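Local coordinates for phosphoinositide 3-kinase adapter protein 1 (Homo sapiens, PDB 5FOR), which links B-cell receptor and Toll-like receptor signalling to the phosphoinositide 3-kinase-Akt pathway as an adapter, represented here by its TIR domain, at residues A[12-17]-A[69-75]; A[56-60]-A[84-89]; A[62-68]-A[94-100]. All coordinates share one frame; numbering follows the deposited sequence.

Contact 1: A[12-17]-A[69-75]; sequences VYSPDA and SAELVQH
Asp-16 and Glu-71 each take a backbone N-H of the other with a carboxylate, one bond good and one weak. They meet at the carboxyl edge of the parallel sheet of the TIR domain, where strand 9-13 has just ended and helix 70-76 begins. Glu-71 N donates to Asp-16 OD2 at 3.1 Å, on the syn side but 28° out of the carboxylate plane. Asp-16 has CG between its backbone N and carbonyl carbon (chi1 59°), which turns the carboxylate toward the first turn of the helix.

Glu-71 can be followed outward. Its CB packs 3.2 Å from Asp-16 OD2. CG is anti to the backbone N (chi1 -171°) and lies against Ser-14 CB. The chain stays extended, so CD reaches both Ser-14 CB and Pro-15 CD. Glu-71 OE1 accepts the weak bond from Asp-16 N at 3.3 Å. Glu-71 OE2 rests 3.4 Å from Pro-15 CD. The two side chains run past each other in opposite directions, and Asp-16 OD1 comes 3.7 Å from Glu-71 OE1. This closeness of like charges is probably eased by the N-H groups that the carboxylates accept, that of Asp-16 at the helix start.

Ser-14 OG lies 3.4 Å from Leu-72 CA and sits over one face of the His-75 ring, toward its rim. Its hydrogen bond goes to Leu-44 O. Deeper in, Leu-72 CD1 packs on Tyr-13 C and Val-12 CG1. Ser-69 is the N-cap of the helix. Ser-69 OG takes a weak capping bond from Leu-72 N and lies 2.8 Å from Asp-16 OD1.

Contact 2: A[56-60]-A[84-89]; sequences SLFLS and LLQRAF
Phe-58 reaches across to helix 82-88 with one side of its ring. CD2 and CE2 make the contacts. Ala-88 CB meets the ring edge, close to its plane, 3.6 Å from Phe-58 CD2. Leu-84 CG lies anti to the backbone N (chi1 -177°), which carries Leu-84 CD1 to 3.8 Å from Phe-58 CD2. These two side chains cross at about a right angle. CE2 of Phe-58 is 3.9 Å from Leu-85 CD2 and also touches Phe-89 CE1.

Leu-59 closes the outer side of the contact. Leu-59 CD2 packs 4.0 Å from Arg-87 CG and lies over the backbone at Ala-88 N. No hydrogen bond joins the two segments, so this is apolar packing alone.

The helices approach to 9.3 Å between their short axes, at 39°. The small Ala-88 faces helix 52-60, where the CA atoms of Leu-59 and Ala-88 are 5.1 Å apart. Both helices lie on the same side of the parallel sheet in this TIR domain, and helix 82-88 belongs to the beta-alpha-beta crossover from strand 63-68 to strand 95-99.

Further out, the Phe-58 ring meets His-42 edge-to-face and packs on Leu-10 and Val-12 of strand 9-13. With an alanine here, a gap is likely to open beside Leu-84, Leu-85 and Ala-88, and His-42 would lose its ring partner. Phe-89 lies on Val-64 and Val-66, and its ring meets Phe-112, which Leu-85 touches too.

Contact 3: A[62-68]-A[94-100]; sequences RCVVVLL and RVVRLLC
Val-64 to Leu-68 pair in parallel with Val-95 to Leu-99, the short strand axes 4.5 Å apart and crossing at -19°, and six backbone hydrogen bonds join them, from Val-64 N to Arg-94 O at one end to Cys-100 N to Leu-68 O at the other. Val-66 is held to strand 95-99 at both N and O: Val-66 N donates to Val-96 O at 2.6 Å, and Val-66 O accepts from Leu-98 N at 2.8 Å, while the last donor, Cys-100 N, lies 43° above the plane of the Leu-68 carbonyl.

On one face, Val-66 CG2 packs 3.9 Å from Val-95 CG1. Further along, Leu-68 CD2 lies 3.5 Å from Leu-99 CD2, with the two side chains side by side and pointing the same way. On the other face, with CG anti to the carbonyl carbon (chi1 -56°), Leu-67 brings its CD2 to 3.9 Å from Leu-98 CB.

Strand 63-68 is the middle strand and 95-99 its neighbour in the five-stranded parallel sheet of the TIR domain, which has helices on both faces. Leu-67 and Leu-98 face helix 18-30 and share contact with Trp-20.

At the start of the strands, Arg-94 CD rests 3.5 Å from Arg-62 O. Each guanidinium here has its own partners: Asp-8 for Arg-62 in the conformer described, and the carbonyls of Ala-137 and Ser-139 for Arg-94 NH1. Arg-97 is buried next to Val-66, yet its extended chain leads away from strand 63-68, to a salt bridge with Glu-120, a hydrogen bond to Trp-115 O and a cation-pi contact with the Trp-115 ring.

Overall arrangement
Contact 3 lies about 3 Å from the chain centre, and contacts 1 and 2 border it with centres about 12 Å away. Strand 9-13 carries contact 1 into the sheet: Val-12 N is 2.9 Å from Val-65 O, and Val-12 O is 2.9 Å from Leu-67 N, both probable hydrogen bonds. Contact 2 packs against contact 3 where helix 82-88 ends, with Phe-89 C 3.6 Å from Val-95 CG2. Contacts 1 and 2 are about 16 Å apart between centres but still touch, Val-12 CG1 to Phe-58 CZ at 3.6 Å. The bound triiodobenzene compound is about 13 Å from the Val-65 side chain, in a pocket that includes Leu-27, Arg-32 and Pro-127.

Contact 1: A[12-17]-A[69-75]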
ATOM      1  N   VAL A  12       1.370  -1.314   3.165  1.00 39.12           N
ATOM      2  CA  VAL A  12       1.278  -0.156   4.057  1.00 44.74           C
ATOM      3  C   VAL A  12      -0.164   0.034   4.537  1.00 43.69           C
ATOM      4  O   VAL A  12      -1.083   0.150   3.733  1.00 39.98           O
ATOM      5  CB  VAL A  12       1.779   1.105   3.344  1.00 41.90           C
ATOM      6  CG1 VAL A  12       1.844   2.270   4.302  1.00 40.85           C
ATOM      7  CG2 VAL A  12       3.129   0.829   2.724  1.00 43.23           C
ATOM      8  N   TYR A  13      -0.376   0.044   5.842  1.00 41.86           N
ATOM      9  CA  TYR A  13      -1.736   0.119   6.366  1.00 39.72           C
ATOM     10  C   TYR A  13      -1.776   0.799   7.734  1.00 41.91           C
ATOM     11  O   TYR A  13      -0.759   1.019   8.372  1.00 39.00           O
ATOM     12  CB  TYR A  13      -2.351  -1.285   6.463  1.00 33.88           C
ATOM     13  CG  TYR A  13      -1.758  -2.101   7.584  1.00 36.95           C
ATOM     14  CD1 TYR A  13      -0.426  -2.520   7.540  1.00 39.49           C
ATOM     15  CD2 TYR A  13      -2.509  -2.425   8.698  1.00 37.39           C
ATOM     16  CE1 TYR A  13       0.137  -3.253   8.573  1.00 41.21           C
ATOM     17  CE2 TYR A  13      -1.968  -3.149   9.732  1.00 44.02           C
ATOM     18  CZ  TYR A  13      -0.636  -3.569   9.664  1.00 47.01           C
ATOM     19  OH  TYR A  13      -0.095  -4.299  10.694  1.00 49.70           O
ATOM     20  N   SER A  14      -2.972   1.141   8.176  1.00 37.36           N
ATOM     21  CA  SER A  14      -3.153   1.633   9.522  1.00 33.38           C
ATOM     22  C   SER A  14      -3.952   0.615  10.321  1.00 38.50           C
ATOM     23  O   SER A  14      -4.629  -0.233   9.741  1.00 41.25           O
ATOM     24  CB  SER A  14      -3.843   3.006   9.501  1.00 45.31           C
ATOM     25  OG  SER A  14      -2.913   3.998   9.117  1.00 45.69           O
ATOM     26  N   PRO A  15      -3.873   0.697  11.656  1.00 44.79           N
ATOM     27  CA  PRO A  15      -4.555  -0.310  12.484  1.00 41.53           C
ATOM     28  C   PRO A  15      -6.043  -0.515  12.201  1.00 44.85           C
ATOM     29  O   PRO A  15      -6.509  -1.629  12.415  1.00 53.08           O
ATOM     30  CB  PRO A  15      -4.326   0.198  13.919  1.00 35.68           C
ATOM     31  CG  PRO A  15      -3.044   1.093  13.829  1.00 35.55           C
ATOM     32  CD  PRO A  15      -3.085   1.673  12.448  1.00 37.54           C
ATOM     33  N   ASP A  16      -6.773   0.474  11.695  1.00 39.56           N
ATOM     34  CA  ASP A  16      -8.193   0.227  11.401  1.00 34.64           C
ATOM     35  C   ASP A  16      -8.426  -0.736  10.219  1.00 41.12           C
ATOM     36  O   ASP A  16      -9.540  -1.222  10.045  1.00 45.69           O
ATOM     37  CB  ASP A  16      -8.946   1.545  11.158  1.00 36.03           C
ATOM     38  CG  ASP A  16      -8.370   2.366   9.999  1.00 57.66           C
ATOM     39  OD1 ASP A  16      -7.276   2.013   9.496  1.00 58.31           O
ATOM     40  OD2 ASP A  16      -9.005   3.385   9.615  1.00 59.01           O
ATOM     41  N   ALA A  17      -7.381  -1.012   9.438  1.00 38.37           N
ATOM     42  CA  ALA A  17      -7.450  -1.926   8.300  1.00 40.46           C
ATOM     43  C   ALA A  17      -6.545  -3.167   8.511  1.00 45.90           C
ATOM     44  O   ALA A  17      -6.171  -3.867   7.558  1.00 42.27           O
ATOM     45  CB  ALA A  17      -7.060  -1.182   7.000  1.00 32.83           C
ATOM     46  N   SER A  69      -7.414   3.340   4.150  1.00 36.18           N
ATOM     47  CA  SER A  69      -8.414   3.514   5.209  1.00 30.11           C
ATOM     48  C   SER A  69      -8.484   4.984   5.664  1.00 34.64           C
ATOM     49  O   SER A  69      -7.598   5.774   5.340  1.00 39.70           O
ATOM     50  CB  SER A  69      -8.077   2.600   6.406  1.00 32.27           C
ATOM     51  OG  SER A  69      -6.734   2.814   6.823  1.00 45.77           O
ATOM     52  N   ALA A  70      -9.508   5.325   6.444  1.00 32.55           N
ATOM     53  CA  ALA A  70      -9.659   6.665   7.026  1.00 31.62           C
ATOM     54  C   ALA A  70      -8.473   7.074   7.875  1.00 40.11           C
ATOM     55  O   ALA A  70      -7.991   8.190   7.771  1.00 47.41           O
ATOM     56  CB  ALA A  70     -10.928   6.729   7.871  1.00 32.50           C
ATOM     57  N   GLU A  71      -7.998   6.157   8.716  1.00 51.91           N
ATOM     58  CA  GLU A  71      -6.861   6.440   9.589  1.00 31.78           C
ATOM     59  C   GLU A  71      -5.586   6.617   8.783  1.00 45.18           C
ATOM     60  O   GLU A  71      -4.702   7.363   9.172  1.00 48.71           O
ATOM     61  CB  GLU A  71      -6.695   5.326  10.616  1.00 40.80           C
ATOM     62  CG  GLU A  71      -5.689   5.620  11.706  1.00 61.63           C
ATOM     63  CD  GLU A  71      -5.576   4.485  12.726  1.00 81.36           C
ATOM     64  OE1 GLU A  71      -6.462   3.599  12.736  1.00 77.26           O
ATOM     65  OE2 GLU A  71      -4.598   4.483  13.511  1.00 90.22           O
ATOM     66  N   LEU A  72      -5.494   5.939   7.641  1.00 37.07           N
ATOM     67  CA  LEU A  72      -4.311   6.057   6.846  1.00 39.76           C
ATOM     68  C   LEU A  72      -4.283   7.420   6.138  1.00 44.38           C
ATOM     69  O   LEU A  72      -3.242   8.071   6.144  1.00 39.56           O
ATOM     70  CB  LEU A  72      -4.202   4.907   5.845  1.00 38.35           C
ATOM     71  CG  LEU A  72      -2.872   5.035   5.080  1.00 40.26           C
ATOM     72  CD1 LEU A  72      -1.929   3.879   5.360  1.00 47.87           C
ATOM     73  CD2 LEU A  72      -3.090   5.208   3.576  1.00 40.03           C
ATOM     74  N   VAL A  73      -5.397   7.875   5.552  1.00 47.28           N
ATOM     75  CA  VAL A  73      -5.319   9.139   4.823  1.00 47.77           C
ATOM     76  C   VAL A  73      -5.060  10.280   5.803  1.00 47.08           C
ATOM     77  O   VAL A  73      -4.413  11.259   5.429  1.00 56.56           O
ATOM     78  CB  VAL A  73      -6.559   9.454   3.904  1.00 48.18           C
ATOM     79  CG1 VAL A  73      -7.377   8.244   3.576  1.00 40.50           C
ATOM     80  CG2 VAL A  73      -7.380  10.638   4.394  1.00 33.21           C
ATOM     81  N   GLN A  74      -5.475  10.143   7.060  1.00 40.38           N
ATOM     82  CA  GLN A  74      -5.096  11.146   8.068  1.00 43.10           C
ATOM     83  C   GLN A  74      -3.585  11.383   8.122  1.00 44.16           C
ATOM     84  O   GLN A  74      -3.151  12.470   8.497  1.00 45.18           O
ATOM     85  CB  GLN A  74      -5.584  10.757   9.458  1.00 50.98           C
ATOM     86  CG  GLN A  74      -6.983  11.239   9.775  1.00 69.74           C
ATOM     87  CD  GLN A  74      -7.576  10.510  10.964  1.00 90.09           C
ATOM     88  OE1 GLN A  74      -6.847   9.942  11.786  1.00 89.64           O
ATOM     89  NE2 GLN A  74      -8.905  10.512  11.058  1.00 98.43           N
ATOM     90  N   HIS A  75      -2.785  10.398   7.705  1.00 41.16           N
ATOM     91  CA  HIS A  75      -1.328  10.582   7.694  1.00 37.57           C
ATOM     92  C   HIS A  75      -0.901  11.356   6.474  1.00 45.68           C
ATOM     93  O   HIS A  75       0.182  11.945   6.473  1.00 60.66           O
ATOM     94  CB  HIS A  75      -0.571   9.241   7.766  1.00 48.25           C
ATOM     95  CG  HIS A  75      -0.800   8.482   9.035  1.00 67.10           C
ATOM     96  ND1 HIS A  75      -1.972   8.594   9.768  1.00 83.20           N
ATOM     97  CD2 HIS A  75      -0.005   7.666   9.749  1.00 68.64           C
ATOM     98  CE1 HIS A  75      -1.891   7.842  10.839  1.00 75.25           C
ATOM     99  NE2 HIS A  75      -0.702   7.269  10.865  1.00 59.46           N
TER
HETATM  100  O   HOH W   1      -4.925   1.326   6.291  1.00 36.46           O

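Contact 2: A[56-60]-A[84-89]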
ATOM      1  N   SER A  56      13.822   2.717   5.385  1.00 96.55           N
ATOM      2  CA  SER A  56      14.571   2.007   4.360  1.00 91.23           C
ATOM      3  C   SER A  56      13.604   1.266   3.453  1.00 89.33           C
ATOM      4  O   SER A  56      13.531   1.551   2.262  1.00 87.67           O
ATOM      5  CB  SER A  56      15.561   1.020   4.999  1.00 83.54           C
ATOM      6  OG  SER A  56      16.561   0.609   4.081  1.00 72.63           O
ATOM      7  N   LEU A  57      12.863   0.324   4.045  1.00 93.89           N
ATOM      8  CA  LEU A  57      11.910  -0.538   3.338  1.00 80.80           C
ATOM      9  C   LEU A  57      10.966   0.248   2.432  1.00 80.02           C
ATOM     10  O   LEU A  57      10.706  -0.170   1.309  1.00 93.78           O
ATOM     11  CB  LEU A  57      11.093  -1.358   4.336  1.00 63.74           C
ATOM     12  N   PHE A  58      10.462   1.378   2.923  1.00 66.59           N
ATOM     13  CA  PHE A  58       9.528   2.212   2.171  1.00 65.78           C
ATOM     14  C   PHE A  58      10.124   2.609   0.830  1.00 68.96           C
ATOM     15  O   PHE A  58       9.455   2.579  -0.204  1.00 70.92           O
ATOM     16  CB  PHE A  58       9.166   3.468   2.965  1.00 60.09           C
ATOM     17  CG  PHE A  58       7.814   3.420   3.583  1.00 61.31           C
ATOM     18  CD1 PHE A  58       7.551   2.572   4.651  1.00 63.23           C
ATOM     19  CD2 PHE A  58       6.802   4.231   3.112  1.00 63.57           C
ATOM     20  CE1 PHE A  58       6.285   2.524   5.239  1.00 63.38           C
ATOM     21  CE2 PHE A  58       5.532   4.194   3.691  1.00 62.09           C
ATOM     22  CZ  PHE A  58       5.275   3.340   4.756  1.00 59.77           C
ATOM     23  N   LEU A  59      11.396   2.975   0.857  1.00 63.00           N
ATOM     24  CA  LEU A  59      12.048   3.442  -0.344  1.00 61.59           C
ATOM     25  C   LEU A  59      12.608   2.304  -1.202  1.00 67.05           C
ATOM     26  O   LEU A  59      12.774   2.458  -2.405  1.00 64.24           O
ATOM     27  CB  LEU A  59      13.142   4.432   0.021  1.00 59.84           C
ATOM     28  CG  LEU A  59      12.567   5.815   0.333  1.00 64.66           C
ATOM     29  CD1 LEU A  59      13.669   6.852   0.531  1.00 54.80           C
ATOM     30  CD2 LEU A  59      11.661   6.254  -0.797  1.00 58.18           C
ATOM     31  N   SER A  60      12.840   1.152  -0.587  1.00 73.87           N
ATOM     32  CA  SER A  60      13.591   0.068  -1.215  1.00 69.71           C
ATOM     33  C   SER A  60      12.709  -0.968  -1.903  1.00 64.39           C
ATOM     34  O   SER A  60      13.159  -1.678  -2.802  1.00 69.09           O
ATOM     35  CB  SER A  60      14.445  -0.649  -0.168  1.00 67.88           C
ATOM     36  OG  SER A  60      14.875   0.240   0.844  1.00 69.82           O
ATOM     37  N   LEU A  84       7.792  12.043   2.358  1.00 59.64           N
ATOM     38  CA  LEU A  84       8.345  10.693   2.302  1.00 55.17           C
ATOM     39  C   LEU A  84       7.390   9.804   1.511  1.00 55.39           C
ATOM     40  O   LEU A  84       7.827   9.019   0.658  1.00 58.12           O
ATOM     41  CB  LEU A  84       8.600  10.133   3.709  1.00 61.33           C
ATOM     42  CG  LEU A  84       9.238   8.747   3.946  1.00 70.62           C
ATOM     43  CD1 LEU A  84       8.220   7.623   3.851  1.00 67.77           C
ATOM     44  CD2 LEU A  84      10.490   8.447   3.067  1.00 71.70           C
ATOM     45  N   LEU A  85       6.089   9.948   1.765  1.00 47.39           N
ATOM     46  CA  LEU A  85       5.107   9.140   1.056  1.00 39.67           C
ATOM     47  C   LEU A  85       5.074   9.406  -0.444  1.00 43.81           C
ATOM     48  O   LEU A  85       4.879   8.488  -1.246  1.00 47.98           O
ATOM     49  CB  LEU A  85       3.702   9.329   1.637  1.00 43.93           C
ATOM     50  CG  LEU A  85       3.481   9.080   3.130  1.00 45.53           C
ATOM     51  CD1 LEU A  85       2.059   9.406   3.488  1.00 38.04           C
ATOM     52  CD2 LEU A  85       3.790   7.647   3.479  1.00 37.84           C
ATOM     53  N   GLN A  86       5.272  10.645  -0.847  1.00 49.11           N
ATOM     54  CA  GLN A  86       5.328  10.903  -2.280  1.00 54.30           C
ATOM     55  C   GLN A  86       6.508  10.173  -2.943  1.00 54.59           C
ATOM     56  O   GLN A  86       6.378   9.764  -4.100  1.00 60.78           O
ATOM     57  CB  GLN A  86       5.398  12.404  -2.533  1.00 45.08           C
ATOM     58  CG  GLN A  86       4.144  13.103  -2.073  1.00 46.01           C
ATOM     59  CD  GLN A  86       4.403  14.534  -1.780  1.00 53.44           C
ATOM     60  OE1 GLN A  86       5.558  14.948  -1.646  1.00 55.44           O
ATOM     61  NE2 GLN A  86       3.343  15.316  -1.704  1.00 50.45           N
ATOM     62  N   ARG A  87       7.627   9.978  -2.215  1.00 50.17           N
ATOM     63  CA  ARG A  87       8.896   9.550  -2.854  1.00 53.42           C
ATOM     64  C   ARG A  87       8.734   8.013  -2.802  1.00 53.80           C
ATOM     65  O   ARG A  87       9.045   7.345  -3.773  1.00 65.57           O
ATOM     66  CB  ARG A  87      10.222  10.079  -2.154  1.00 72.15           C
ATOM     67  CG  ARG A  87      11.710   9.709  -2.795  1.00 90.57           C
ATOM     68  CD  ARG A  87      12.116  10.563  -4.079  1.00 96.25           C
ATOM     69  NE  ARG A  87      13.128  11.661  -3.953  1.00104.46           N
ATOM     70  CZ  ARG A  87      14.194  11.712  -4.769  1.00101.24           C
ATOM     71  NH1 ARG A  87      14.299  10.767  -5.735  1.00112.24           N
ATOM     72  NH2 ARG A  87      15.082  12.713  -4.731  1.00 84.37           N
ATOM     73  N   ALA A  88       8.097   7.474  -1.746  1.00 55.67           N
ATOM     74  CA  ALA A  88       7.823   6.017  -1.592  1.00 48.46           C
ATOM     75  C   ALA A  88       6.788   5.449  -2.586  1.00 54.80           C
ATOM     76  O   ALA A  88       6.967   4.376  -3.170  1.00 51.55           O
ATOM     77  CB  ALA A  88       7.355   5.715  -0.159  1.00 45.34           C
ATOM     78  N   PHE A  89       5.692   6.177  -2.764  1.00 57.24           N
ATOM     79  CA  PHE A  89       4.579   5.699  -3.590  1.00 51.22           C
ATOM     80  C   PHE A  89       4.804   6.120  -5.027  1.00 49.43           C
ATOM     81  O   PHE A  89       4.017   6.868  -5.608  1.00 41.25           O
ATOM     82  CB  PHE A  89       3.245   6.249  -3.093  1.00 40.01           C
ATOM     83  CG  PHE A  89       2.907   5.859  -1.689  1.00 43.06           C
ATOM     84  CD1 PHE A  89       3.608   4.849  -1.037  1.00 40.71           C
ATOM     85  CD2 PHE A  89       1.867   6.496  -1.023  1.00 39.16           C
ATOM     86  CE1 PHE A  89       3.280   4.493   0.257  1.00 44.77           C
ATOM     87  CE2 PHE A  89       1.525   6.139   0.256  1.00 35.25           C
ATOM     88  CZ  PHE A  89       2.236   5.141   0.907  1.00 43.97           C
TER

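Contact 3: A[62-68]-A[94-100]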
ATOM      1  N   ARG A  62       9.968  -3.104  -4.097  1.00 48.28           N
ATOM      2  CA  ARG A  62       9.722  -3.082  -5.532  0.51 52.00           C
ATOM      3  C   ARG A  62       8.286  -2.642  -5.810  1.00 62.16           C
ATOM      4  O   ARG A  62       8.023  -1.935  -6.778  1.00 66.44           O
ATOM      5  CB  ARG A  62       9.996  -4.458  -6.164  0.51 55.44           C
ATOM      6  CG  ARG A  62       9.696  -4.518  -7.670  0.51 61.29           C
ATOM      7  CD  ARG A  62      10.669  -5.417  -8.444  0.51 64.40           C
ATOM      8  NE  ARG A  62      10.278  -6.827  -8.431  0.51 65.60           N
ATOM      9  CZ  ARG A  62      10.858  -7.762  -7.686  0.51 62.08           C
ATOM     10  NH1 ARG A  62      11.864  -7.446  -6.883  0.51 59.30           N
ATOM     11  NH2 ARG A  62      10.436  -9.017  -7.752  0.51 58.44           N
ATOM     12  N   CYS A  63       7.367  -3.040  -4.938  1.00 62.38           N
ATOM     13  CA  CYS A  63       5.949  -2.746  -5.121  1.00 53.87           C
ATOM     14  C   CYS A  63       5.295  -2.342  -3.787  1.00 53.82           C
ATOM     15  O   CYS A  63       5.641  -2.868  -2.724  1.00 51.88           O
ATOM     16  CB  CYS A  63       5.283  -3.964  -5.750  1.00 52.14           C
ATOM     17  SG  CYS A  63       3.548  -4.171  -5.532  1.00 68.31           S
ATOM     18  N   VAL A  64       4.390  -1.362  -3.829  1.00 42.18           N
ATOM     19  CA  VAL A  64       3.723  -0.945  -2.608  1.00 31.35           C
ATOM     20  C   VAL A  64       2.244  -1.177  -2.771  1.00 38.56           C
ATOM     21  O   VAL A  64       1.667  -0.867  -3.810  1.00 42.91           O
ATOM     22  CB  VAL A  64       4.003   0.526  -2.230  1.00 40.59           C
ATOM     23  CG1 VAL A  64       3.260   0.874  -0.958  1.00 45.82           C
ATOM     24  CG2 VAL A  64       5.466   0.738  -1.987  1.00 58.72           C
ATOM     25  N   VAL A  65       1.642  -1.747  -1.736  1.00 37.30           N
ATOM     26  CA  VAL A  65       0.211  -1.921  -1.687  1.00 31.40           C
ATOM     27  C   VAL A  65      -0.267  -1.027  -0.564  1.00 39.70           C
ATOM     28  O   VAL A  65       0.128  -1.215   0.590  1.00 42.73           O
ATOM     29  CB  VAL A  65      -0.197  -3.393  -1.468  1.00 32.95           C
ATOM     30  CG1 VAL A  65      -1.720  -3.528  -1.394  1.00 32.46           C
ATOM     31  CG2 VAL A  65       0.386  -4.292  -2.585  1.00 37.93           C
ATOM     32  N   VAL A  66      -1.090  -0.041  -0.917  1.00 36.27           N
ATOM     33  CA  VAL A  66      -1.597   0.947   0.049  1.00 41.48           C
ATOM     34  C   VAL A  66      -3.020   0.611   0.479  1.00 37.34           C
ATOM     35  O   VAL A  66      -3.952   0.612  -0.353  1.00 34.90           O
ATOM     36  CB  VAL A  66      -1.545   2.394  -0.546  1.00 44.06           C
ATOM     37  CG1 VAL A  66      -1.822   3.416   0.527  1.00 37.28           C
ATOM     38  CG2 VAL A  66      -0.195   2.660  -1.208  1.00 31.79           C
ATOM     39  N   LEU A  67      -3.217   0.311   1.763  1.00 31.40           N
ATOM     40  CA  LEU A  67      -4.594   0.078   2.209  1.00 37.56           C
ATOM     41  C   LEU A  67      -5.175   1.445   2.558  1.00 42.41           C
ATOM     42  O   LEU A  67      -4.815   2.050   3.560  1.00 41.22           O
ATOM     43  CB  LEU A  67      -4.674  -0.903   3.387  1.00 42.91           C
ATOM     44  CG  LEU A  67      -4.021  -2.281   3.165  1.00 49.75           C
ATOM     45  CD1 LEU A  67      -4.568  -3.325   4.108  1.00 45.62           C
ATOM     46  CD2 LEU A  67      -4.176  -2.758   1.741  1.00 51.87           C
ATOM     47  N   LEU A  68      -6.045   1.941   1.691  1.00 42.64           N
ATOM     48  CA  LEU A  68      -6.615   3.268   1.876  1.00 35.62           C
ATOM     49  C   LEU A  68      -7.753   3.228   2.873  1.00 37.63           C
ATOM     50  O   LEU A  68      -8.911   3.076   2.495  1.00 44.75           O
ATOM     51  CB  LEU A  68      -7.119   3.826   0.553  1.00 37.88           C
ATOM     52  CG  LEU A  68      -7.233   5.335   0.479  1.00 38.44           C
ATOM     53  CD1 LEU A  68      -5.845   5.908   0.699  1.00 32.76           C
ATOM     54  CD2 LEU A  68      -7.795   5.735  -0.874  1.00 35.67           C
ATOM     55  N   ARG A  94       4.132   0.901 -10.097  1.00 35.88           N
ATOM     56  CA  ARG A  94       4.508   0.048  -8.982  1.00 40.98           C
ATOM     57  C   ARG A  94       3.582   0.176  -7.762  1.00 46.76           C
ATOM     58  O   ARG A  94       3.867  -0.437  -6.716  1.00 46.06           O
ATOM     59  CB  ARG A  94       5.942   0.366  -8.546  1.00 36.26           C
ATOM     60  CG  ARG A  94       6.956   0.271  -9.655  1.00 42.56           C
ATOM     61  CD  ARG A  94       7.155  -1.166 -10.074  1.00 51.00           C
ATOM     62  NE  ARG A  94       8.189  -1.272 -11.096  1.00 51.97           N
ATOM     63  CZ  ARG A  94       8.428  -2.372 -11.801  1.00 53.58           C
ATOM     64  NH1 ARG A  94       7.719  -3.473 -11.570  1.00 52.11           N
ATOM     65  NH2 ARG A  94       9.362  -2.363 -12.741  1.00 45.30           N
ATOM     66  N   VAL A  95       2.508   0.970  -7.864  1.00 40.74           N
ATOM     67  CA  VAL A  95       1.663   1.228  -6.700  1.00 29.16           C
ATOM     68  C   VAL A  95       0.251   0.687  -6.853  1.00 41.11           C
ATOM     69  O   VAL A  95      -0.413   0.884  -7.874  1.00 42.76           O
ATOM     70  CB  VAL A  95       1.587   2.731  -6.353  1.00 44.41           C
ATOM     71  CG1 VAL A  95       0.777   2.958  -5.010  1.00 28.66           C
ATOM     72  CG2 VAL A  95       2.952   3.302  -6.270  1.00 29.84           C
ATOM     73  N   VAL A  96      -0.206   0.012  -5.804  1.00 38.05           N
ATOM     74  CA  VAL A  96      -1.550  -0.528  -5.765  1.00 30.32           C
ATOM     75  C   VAL A  96      -2.267   0.018  -4.558  1.00 33.29           C
ATOM     76  O   VAL A  96      -1.699   0.107  -3.462  1.00 38.66           O
ATOM     77  CB  VAL A  96      -1.536  -2.074  -5.756  1.00 39.08           C
ATOM     78  CG1 VAL A  96      -2.970  -2.632  -5.777  1.00 27.81           C
ATOM     79  CG2 VAL A  96      -0.779  -2.559  -6.970  1.00 41.10           C
ATOM     80  N   ARG A  97      -3.521   0.403  -4.745  1.00 28.45           N
ATOM     81  CA  ARG A  97      -4.276   0.861  -3.586  1.00 27.19           C
ATOM     82  C   ARG A  97      -5.510   0.022  -3.436  1.00 27.09           C
ATOM     83  O   ARG A  97      -6.146  -0.381  -4.429  1.00 31.07           O
ATOM     84  CB  ARG A  97      -4.620   2.356  -3.670  1.00 36.13           C
ATOM     85  CG  ARG A  97      -5.667   2.771  -4.713  1.00 38.97           C
ATOM     86  CD  ARG A  97      -6.010   4.265  -4.548  1.00 46.09           C
ATOM     87  NE  ARG A  97      -6.773   4.737  -5.689  1.00 49.54           N
ATOM     88  CZ  ARG A  97      -6.262   5.344  -6.754  1.00 45.45           C
ATOM     89  NH1 ARG A  97      -4.972   5.634  -6.811  1.00 37.63           N
ATOM     90  NH2 ARG A  97      -7.062   5.681  -7.757  1.00 46.41           N
ATOM     91  N   LEU A  98      -5.817  -0.293  -2.185  1.00 35.06           N
ATOM     92  CA  LEU A  98      -7.071  -0.942  -1.869  1.00 34.14           C
ATOM     93  C   LEU A  98      -7.948   0.033  -1.095  1.00 36.41           C
ATOM     94  O   LEU A  98      -7.544   0.564  -0.065  1.00 49.94           O
ATOM     95  CB  LEU A  98      -6.855  -2.220  -1.062  1.00 43.99           C
ATOM     96  CG  LEU A  98      -8.209  -2.763  -0.590  1.00 50.93           C
ATOM     97  CD1 LEU A  98      -8.863  -3.431  -1.758  1.00 55.13           C
ATOM     98  CD2 LEU A  98      -8.083  -3.713   0.572  1.00 62.49           C
ATOM     99  N   LEU A  99      -9.146   0.271  -1.600  1.00 43.01           N
ATOM    100  CA  LEU A  99     -10.088   1.174  -0.938  1.00 43.01           C
ATOM    101  C   LEU A  99     -10.751   0.491   0.228  1.00 43.71           C
ATOM    102  O   LEU A  99     -11.595  -0.376   0.027  1.00 51.39           O
ATOM    103  CB  LEU A  99     -11.164   1.654  -1.916  1.00 34.96           C
ATOM    104  CG  LEU A  99     -10.641   2.365  -3.160  1.00 38.47           C
ATOM    105  CD1 LEU A  99     -11.788   2.813  -4.059  1.00 31.88           C
ATOM    106  CD2 LEU A  99      -9.809   3.541  -2.746  1.00 31.56           C
ATOM    107  N   CYS A 100     -10.395   0.898   1.443  1.00 51.31           N
ATOM    108  CA  CYS A 100     -10.978   0.336   2.672  0.61 48.91           C
ATOM    109  C   CYS A 100     -11.909   1.315   3.381  1.00 41.54           C
ATOM    110  O   CYS A 100     -11.516   1.928   4.382  1.00 44.28           O
ATOM    111  CB  CYS A 100      -9.891  -0.077   3.671  0.61 46.78           C
ATOM    112  SG  CYS A 100      -8.787  -1.326   3.137  0.61 53.82           S
TER